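Local coordinates for alpha-L-rhamnosidase (Aspergillus terreus, PDB 6GSZ), which probably hydrolyses terminal non-reducing alpha-L-rhamnose residues in alpha-L-rhamnosides, at residues V344-Q350 / G405-T410; I43-R47 / E76-V80. One frame throughout, in Å; residues are numbered along the deposited sequence.

Contact 1 (V344-Q350 / G405-T410)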
loop_
_atom_site.group_PDB
_atom_site.type_symbol
_atom_site.label_atom_id
_atom_site.label_comp_id
_atom_site.label_asym_id
_atom_site.label_seq_id
_atom_site.Cartn_x
_atom_site.Cartn_y
_atom_site.Cartn_z
ATOM N N VAL A 344 -26.445 -19.385 0.608
ATOM C CA VAL A 344 -27.521 -19.509 1.555
ATOM C C VAL A 344 -28.849 -19.630 0.806
ATOM O O VAL A 344 -29.041 -19.007 -0.220
ATOM C CB VAL A 344 -27.529 -18.294 2.503
ATOM C CG1 VAL A 344 -27.712 -16.977 1.744
ATOM C CG2 VAL A 344 -28.564 -18.439 3.610
ATOM N N LYS A 345 -29.770 -20.409 1.387
ATOM C CA LYS A 345 -31.156 -20.501 0.937
ATOM C C LYS A 345 -32.068 -20.107 2.102
ATOM O O LYS A 345 -31.854 -20.485 3.243
ATOM C CB LYS A 345 -31.510 -21.922 0.463
ATOM C CG LYS A 345 -32.992 -22.111 0.168
ATOM C CD LYS A 345 -33.314 -23.314 -0.672
ATOM C CE LYS A 345 -34.731 -23.221 -1.212
ATOM N NZ LYS A 345 -35.244 -24.529 -1.664
ATOM N N GLY A 346 -33.122 -19.361 1.814
ATOM C CA GLY A 346 -34.032 -19.020 2.869
ATOM C C GLY A 346 -35.300 -18.389 2.330
ATOM O O GLY A 346 -35.432 -18.199 1.122
ATOM N N PRO A 347 -36.242 -18.035 3.223
ATOM C CA PRO A 347 -37.532 -17.507 2.808
ATOM C C PRO A 347 -37.469 -16.176 2.039
ATOM O O PRO A 347 -36.760 -15.232 2.425
ATOM C CB PRO A 347 -38.252 -17.297 4.145
ATOM C CG PRO A 347 -37.603 -18.291 5.072
ATOM C CD PRO A 347 -36.144 -18.165 4.695
ATOM N N LYS A 348 -38.268 -16.113 0.969
ATOM C CA LYS A 348 -38.420 -14.905 0.201
ATOM C C LYS A 348 -38.800 -13.734 1.122
ATOM O O LYS A 348 -39.774 -13.808 1.876
ATOM C CB LYS A 348 -39.507 -15.109 -0.862
ATOM C CG LYS A 348 -39.695 -13.924 -1.804
ATOM C CD LYS A 348 -40.670 -14.230 -2.943
ATOM C CE LYS A 348 -40.814 -13.038 -3.865
ATOM N NZ LYS A 348 -41.624 -13.352 -5.065
ATOM N N GLY A 349 -38.019 -12.644 1.042
ATOM C CA GLY A 349 -38.267 -11.402 1.779
ATOM C C GLY A 349 -37.687 -11.369 3.176
ATOM O O GLY A 349 -37.777 -10.338 3.846
ATOM N N GLN A 350 -37.069 -12.471 3.620
ATOM C CA GLN A 350 -36.333 -12.474 4.884
ATOM C C GLN A 350 -34.965 -11.809 4.701
ATOM O O GLN A 350 -34.215 -12.137 3.763
ATOM C CB GLN A 350 -36.160 -13.901 5.395
ATOM C CG GLN A 350 -35.431 -13.958 6.731
ATOM C CD GLN A 350 -35.706 -15.242 7.446
ATOM O OE1 GLN A 350 -36.820 -15.758 7.366
ATOM N NE2 GLN A 350 -34.719 -15.750 8.173
ATOM N N GLY A 405 -31.075 -12.831 11.589
ATOM C CA GLY A 405 -31.980 -13.206 10.511
ATOM C C GLY A 405 -31.478 -14.337 9.636
ATOM O O GLY A 405 -32.058 -14.602 8.584
ATOM N N TRP A 406 -30.363 -14.986 10.006
ATOM C CA TRP A 406 -29.861 -16.113 9.219
ATOM C C TRP A 406 -30.911 -17.214 9.179
ATOM O O TRP A 406 -31.477 -17.559 10.214
ATOM C CB TRP A 406 -28.516 -16.622 9.762
ATOM C CG TRP A 406 -27.920 -17.690 8.901
ATOM C CD1 TRP A 406 -28.190 -19.025 8.942
ATOM C CD2 TRP A 406 -26.992 -17.491 7.811
ATOM N NE1 TRP A 406 -27.478 -19.682 7.979
ATOM C CE2 TRP A 406 -26.731 -18.763 7.265
ATOM C CE3 TRP A 406 -26.351 -16.372 7.266
ATOM C CZ2 TRP A 406 -25.853 -18.946 6.206
ATOM C CZ3 TRP A 406 -25.493 -16.551 6.206
ATOM C CH2 TRP A 406 -25.257 -17.820 5.675
ATOM N N PRO A 407 -31.231 -17.772 7.993
ATOM C CA PRO A 407 -32.335 -18.718 7.881
ATOM C C PRO A 407 -32.010 -20.106 8.446
ATOM O O PRO A 407 -30.906 -20.635 8.286
ATOM C CB PRO A 407 -32.631 -18.769 6.374
ATOM C CG PRO A 407 -31.320 -18.402 5.719
ATOM C CD PRO A 407 -30.615 -17.482 6.689
ATOM N N ALA A 408 -33.006 -20.667 9.121
ATOM C CA ALA A 408 -32.964 -22.030 9.627
ATOM C C ALA A 408 -32.676 -23.032 8.492
ATOM O O ALA A 408 -32.060 -24.078 8.728
ATOM C CB ALA A 408 -34.274 -22.309 10.315
ATOM N N ASP A 409 -33.107 -22.704 7.261
ATOM C CA ASP A 409 -32.967 -23.602 6.094
ATOM C C ASP A 409 -31.495 -23.939 5.794
ATOM O O ASP A 409 -31.233 -24.984 5.214
ATOM C CB ASP A 409 -33.567 -22.993 4.818
ATOM C CG ASP A 409 -35.007 -22.485 4.974
ATOM O OD1 ASP A 409 -35.953 -23.395 4.790
ATOM O OD2 ASP A 409 -35.196 -21.294 5.414
ATOM N N THR A 410 -30.549 -23.045 6.126
ATOM C CA THR A 410 -29.136 -23.254 5.834
ATOM C C THR A 410 -28.326 -23.247 7.134
ATOM O O THR A 410 -28.414 -22.324 7.951
ATOM C CB THR A 410 -28.593 -22.167 4.896
ATOM O OG1 THR A 410 -29.330 -22.160 3.661
ATOM C CG2 THR A 410 -27.129 -22.375 4.569
HETATM O O HOH W 1 -35.642 -18.861 8.817
#

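Contact 2 (I43-R47 / E76-V80)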
loop_
_atom_site.group_PDB
_atom_site.type_symbol
_atom_site.label_atom_id
_atom_site.label_comp_id
_atom_site.label_asym_id
_atom_site.label_seq_id
_atom_site.Cartn_x
_atom_site.Cartn_y
_atom_site.Cartn_z
ATOM N N ILE A 43 17.399 -8.300 -25.817
ATOM C CA ILE A 43 15.930 -8.169 -25.732
ATOM C C ILE A 43 15.369 -8.444 -27.132
ATOM O O ILE A 43 15.715 -7.761 -28.088
ATOM C CB ILE A 43 15.492 -6.786 -25.234
ATOM C CG1 ILE A 43 16.082 -6.450 -23.876
ATOM C CG2 ILE A 43 13.962 -6.739 -25.205
ATOM C CD1 ILE A 43 15.780 -5.057 -23.337
ATOM N N GLU A 44 14.493 -9.447 -27.204
ATOM C CA GLU A 44 13.742 -9.807 -28.419
ATOM C C GLU A 44 12.380 -9.118 -28.352
ATOM O O GLU A 44 11.643 -9.297 -27.377
ATOM C CB GLU A 44 13.578 -11.323 -28.492
ATOM C CG GLU A 44 12.854 -11.816 -29.745
ATOM C CD GLU A 44 12.475 -13.277 -29.585
ATOM O OE1 GLU A 44 13.148 -14.138 -30.197
ATOM O OE2 GLU A 44 11.570 -13.554 -28.764
ATOM N N VAL A 45 12.082 -8.340 -29.382
ATOM C CA VAL A 45 10.793 -7.694 -29.513
ATOM C C VAL A 45 10.095 -8.183 -30.786
ATOM O O VAL A 45 10.594 -7.968 -31.904
ATOM C CB VAL A 45 10.950 -6.166 -29.526
ATOM C CG1 VAL A 45 9.587 -5.475 -29.597
ATOM C CG2 VAL A 45 11.766 -5.693 -28.328
ATOM N N LYS A 46 8.921 -8.807 -30.598
ATOM C CA LYS A 46 8.113 -9.341 -31.730
ATOM C C LYS A 46 6.847 -8.500 -31.907
ATOM O O LYS A 46 6.106 -8.335 -30.934
ATOM C CB LYS A 46 7.795 -10.828 -31.500
ATOM C CG LYS A 46 6.928 -11.489 -32.559
ATOM C CD LYS A 46 7.613 -11.644 -33.892
ATOM C CE LYS A 46 6.757 -12.380 -34.905
ATOM N NZ LYS A 46 5.763 -11.477 -35.526
ATOM N N ARG A 47 6.615 -7.975 -33.112
ATOM C CA ARG A 47 5.416 -7.282 -33.500
ATOM C C ARG A 47 4.710 -8.154 -34.523
ATOM O O ARG A 47 5.394 -8.722 -35.349
ATOM C CB ARG A 47 5.798 -5.946 -34.140
ATOM C CG ARG A 47 5.901 -4.847 -33.120
ATOM C CD ARG A 47 6.219 -3.506 -33.773
ATOM N NE ARG A 47 6.183 -2.441 -32.779
ATOM C CZ ARG A 47 7.237 -1.933 -32.184
ATOM N NH1 ARG A 47 8.389 -2.601 -32.186
ATOM N NH2 ARG A 47 7.154 -0.747 -31.627
ATOM N N GLU A 76 -1.121 -1.156 -29.222
ATOM C CA GLU A 76 -0.176 -2.003 -29.960
ATOM C C GLU A 76 0.535 -2.940 -28.990
ATOM O O GLU A 76 1.229 -2.475 -28.061
ATOM C CB GLU A 76 0.882 -1.166 -30.672
ATOM C CG GLU A 76 1.825 -2.018 -31.519
ATOM C CD GLU A 76 2.967 -1.276 -32.191
ATOM O OE1 GLU A 76 3.166 -0.072 -31.898
ATOM O OE2 GLU A 76 3.626 -1.920 -33.059
ATOM N N GLU A 77 0.361 -4.243 -29.196
ATOM C CA GLU A 77 1.023 -5.251 -28.360
ATOM C C GLU A 77 2.375 -5.645 -28.962
ATOM O O GLU A 77 2.489 -5.908 -30.177
ATOM C CB GLU A 77 0.174 -6.518 -28.264
ATOM C CG GLU A 77 0.671 -7.576 -27.317
ATOM C CD GLU A 77 -0.137 -8.858 -27.362
ATOM O OE1 GLU A 77 0.037 -9.629 -28.342
ATOM O OE2 GLU A 77 -0.874 -9.115 -26.393
ATOM N N ALA A 78 3.363 -5.746 -28.071
ATOM C CA ALA A 78 4.629 -6.428 -28.389
ATOM C C ALA A 78 4.802 -7.635 -27.467
ATOM O O ALA A 78 4.388 -7.617 -26.272
ATOM C CB ALA A 78 5.793 -5.484 -28.259
ATOM N N THR A 79 5.511 -8.647 -27.991
ATOM C CA THR A 79 5.878 -9.807 -27.197
ATOM C C THR A 79 7.390 -9.748 -26.995
ATOM O O THR A 79 8.096 -9.545 -27.948
ATOM C CB THR A 79 5.433 -11.112 -27.874
ATOM O OG1 THR A 79 4.017 -11.027 -28.033
ATOM C CG2 THR A 79 5.780 -12.343 -27.081
ATOM N N VAL A 80 7.827 -9.930 -25.743
ATOM C CA VAL A 80 9.209 -9.658 -25.362
ATOM C C VAL A 80 9.803 -10.869 -24.684
ATOM O O VAL A 80 9.163 -11.492 -23.838
ATOM C CB VAL A 80 9.257 -8.429 -24.438
ATOM C CG1 VAL A 80 10.665 -8.240 -23.894
ATOM C CG2 VAL A 80 8.824 -7.181 -25.202
HETATM O O HOH W 2 9.324 -12.202 -28.208
HETATM O O HOH W 3 5.441 0.840 -32.657
#

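Contact 1 (V344-Q350 / G405-T410)
Two hydrogen bonds tie these loops together, each with a side chain at one end. Backbone N of K345 donates to OG1 of T410 at 2.9 Å, and NE2 of Q350 donates to the carbonyl O of G405, also at 2.9 Å. Water 1 adds a softer link, taking a hydrogen bond from A408 N and a weak one from Q350 NE2. Between these ties most side-chain packing is apolar and centres on P407. CG2 of V344 lies 3.5 Å from CG of P407 and makes a CH-pi contact over one face of the W406 six-membered ring, 4.0 Å from its centroid. CD of P347 sits 3.9 Å from CB of P407 and 3.3 Å from OD2 of D409. G346 passes so close to P407 that a CB there would clash. P347 to Q350 is a type II beta turn with G349 at positive phi, P407 to T410 a type I turn, with W406 NE1 donating to T410 O (2.8 Å). Connections that cross between two sheets make a beta-sandwich, here the concanavalin-like domain: 344-350 links strand 339-344 of one sheet to strand 351-361 of the other, and 405-410 belongs to a connection back to the first.

Contact 2 (I43-R47 / E76-V80)
I43 starts the walk on the face that carries V45 and V80, its CG2 3.9 Å from CG1 of V80. At E44 the backbone O receives a CA-H...O contact from V80 CA (3.2 Å); the carboxylate forms a salt bridge with R81, and its OE2 also accepts from water 2. V45 forms an antiparallel non-hydrogen-bonded pair with V80, while its CG1 packs 4.0 Å from CB of A78. Next comes the hydrogen-bonded pair: K46 N donates to T79 O at 2.9 Å and T79 N returns a bond to K46 O at 3.0 Å. The end of the K46 side chain leads away, its NZ bonding R47 O (2.8 Å) and H50 O. R47 reaches over to E76, NE meeting OE2 in a 2.6 Å salt bridge; water 3 joins R47 NH2 to E76 OE1, NH1 bonds S69 OG, and NH2 also bonds S70 O. Backbone bonding thus fixes the strand register, I43, V45, A78 and V80 supply the apolar contact, and a charged pair continues past the paired residues.

In the fold
Contacts 1 and 2 stand far apart, their centres about 54 Å from each other and their nearest atoms about 39 Å. Contact 2 joins neighbouring strands within one sheet of the N-terminal immunoglobulin-like domain, whereas contact 1 joins loops that run between the two sheets of a sandwich. The contact centres lie about 31 Å (contact 2) and 38 Å (contact 1) from the centre of the chain. Neither supplies a residue to the pocket where glucose is bound, which is built from the six-hairpin glycosidase domain, W527 and E740 among its residues. A bound calcium lies about 6 Å from the E77 side chain, and another about 12 Å from that of K345.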